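Local coordinates for NBS-LRR class disease resistance protein (Oryza sativa subsp. japonica, PDB 6FU9) that probably acts as an intracellular immune receptor of rice, sensing pathogen effectors and triggering defence, as NBS-LRR resistance proteins do, at residues Asn58-Ser61 with Ala62-Lys66. Sequence-based numbering, arbitrary orientation.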
loop_
_atom_site.group_PDB
_atom_site.type_symbol
_atom_site.label_atom_id
_atom_site.label_comp_id
_atom_site.label_asym_id
_atom_site.label_seq_id
_atom_site.Cartn_x
_atom_site.Cartn_y
_atom_site.Cartn_z
ATOM N N ASN A 58 5.280 0.767 -17.651
ATOM C CA ASN A 58 6.367 -0.127 -18.020
ATOM C C ASN A 58 6.761 -0.981 -16.802
ATOM O O ASN A 58 7.118 -2.133 -16.985
ATOM C CB ASN A 58 7.567 0.655 -18.610
ATOM C CG ASN A 58 7.554 0.723 -20.148
ATOM O OD1 ASN A 58 7.693 1.802 -20.759
ATOM N ND2 ASN A 58 7.453 -0.425 -20.775
ATOM N N LEU A 59 6.721 -0.409 -15.615
ATOM C CA LEU A 59 7.159 -1.177 -14.444
ATOM C C LEU A 59 6.264 -2.385 -14.175
ATOM O O LEU A 59 6.767 -3.510 -13.946
ATOM C CB LEU A 59 7.184 -0.266 -13.224
ATOM C CG LEU A 59 7.584 -0.965 -11.920
ATOM C CD1 LEU A 59 8.885 -1.737 -12.029
ATOM C CD2 LEU A 59 7.639 0.064 -10.806
ATOM N N VAL A 60 4.944 -2.231 -14.257
ATOM C CA VAL A 60 4.094 -3.367 -14.080
ATOM C C VAL A 60 4.295 -4.453 -15.132
ATOM O O VAL A 60 4.251 -5.643 -14.828
ATOM C CB VAL A 60 2.649 -2.983 -13.863
ATOM C CG1 VAL A 60 1.975 -2.597 -15.193
ATOM C CG2 VAL A 60 1.882 -4.097 -13.186
ATOM N N SER A 61 4.533 -4.050 -16.373
ATOM C CA SER A 61 4.821 -4.983 -17.431
ATOM C C SER A 61 6.082 -5.791 -17.139
ATOM O O SER A 61 6.123 -7.044 -17.305
ATOM C CB SER A 61 4.909 -4.206 -18.780
ATOM O OG SER A 61 5.336 -5.052 -19.785
ATOM N N ALA A 62 7.124 -5.097 -16.694
ATOM C CA ALA A 62 8.387 -5.758 -16.405
ATOM C C ALA A 62 8.197 -6.742 -15.249
ATOM O O ALA A 62 8.697 -7.880 -15.310
ATOM C CB ALA A 62 9.461 -4.725 -16.078
ATOM N N LEU A 63 7.452 -6.338 -14.230
ATOM C CA LEU A 63 7.191 -7.255 -13.093
ATOM C C LEU A 63 6.444 -8.469 -13.528
ATOM O O LEU A 63 6.761 -9.620 -13.066
ATOM C CB LEU A 63 6.426 -6.501 -11.979
ATOM C CG LEU A 63 7.250 -5.493 -11.210
ATOM C CD1 LEU A 63 6.367 -4.548 -10.420
ATOM C CD2 LEU A 63 8.248 -6.137 -10.292
ATOM N N ARG A 64 5.482 -8.338 -14.428
ATOM C CA ARG A 64 4.718 -9.468 -14.914
ATOM C C ARG A 64 5.593 -10.426 -15.709
ATOM O O ARG A 64 5.340 -11.628 -15.671
ATOM C CB ARG A 64 3.538 -8.917 -15.744
ATOM C CG ARG A 64 2.458 -8.365 -14.854
ATOM C CD ARG A 64 1.383 -7.654 -15.629
ATOM N NE ARG A 64 0.370 -7.150 -14.699
ATOM C CZ ARG A 64 -0.527 -6.187 -14.981
ATOM N NH1 ARG A 64 -0.455 -5.499 -16.124
ATOM N NH2 ARG A 64 -1.418 -5.842 -14.082
ATOM N N LYS A 65 6.585 -9.926 -16.440
ATOM C CA LYS A 65 7.463 -10.791 -17.243
ATOM C C LYS A 65 8.488 -11.513 -16.405
ATOM O O LYS A 65 8.824 -12.656 -16.715
ATOM C CB LYS A 65 8.175 -9.967 -18.343
ATOM C CG LYS A 65 7.215 -9.526 -19.447
ATOM C CD LYS A 65 7.878 -8.844 -20.652
ATOM C CE LYS A 65 8.460 -7.524 -20.304
ATOM N NZ LYS A 65 8.893 -6.871 -21.574
ATOM N N LYS A 66 8.948 -10.883 -15.316
ATOM C CA LYS A 66 10.113 -11.374 -14.609
ATOM C C LYS A 66 9.834 -11.885 -13.222
ATOM O O LYS A 66 10.639 -12.685 -12.688
ATOM C CB LYS A 66 11.165 -10.258 -14.571
ATOM C CG LYS A 66 11.633 -9.812 -15.948
ATOM C CD LYS A 66 12.463 -8.541 -15.865
ATOM C CE LYS A 66 13.195 -8.263 -17.163
ATOM N NZ LYS A 66 14.305 -9.238 -17.364
#
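R64 runs back along its helix over V60, one turn earlier, first beside the carbonyl oxygen and then across the isopropyl group. The backbone sets the spacing: R64 N donates to V60 O at 3.0 Å, with an N-H...O angle of 154°. CB of R64 starts close to the same oxygen, and also near S61 O. With chi1 at -76°, CG stands beside the backbone N and opposite the carbonyl carbon, which brings R64 CG to 3.3 Å from V60 O. CD is the last carbon near that oxygen, 3.6 Å from R64 CD to V60 O. The chain then stays extended to NE and lays the guanidinium on V60. CG2 of V60 lies over the centre of one face, 3.7 Å from R64 CZ, and is also near NE and NH2. At the tip, R64 NH1 reaches over to V60 CG1 at 3.9 Å. NE hydrogen-bonds to A70 O, tying the flat group to the loop that follows the helix. On another side, L59 CG and L63 CD1 meet at 4.1 Å, their branches crossing at an angle. K65 bends at chi3 (-68°), turning K65 CE back to 4.0 Å from S61 OG. All this belongs to the second helix, 56-66, of a ferredoxin-like beta-alpha-beta-beta-alpha-beta fold. L59 and L63 both pack against L27 of helix 18-29 and F11 of strand 7-12, while V60 rests on F11 and F72 and R64 touches M71 at the start of strand 71-77, outermost in this chain's sheet.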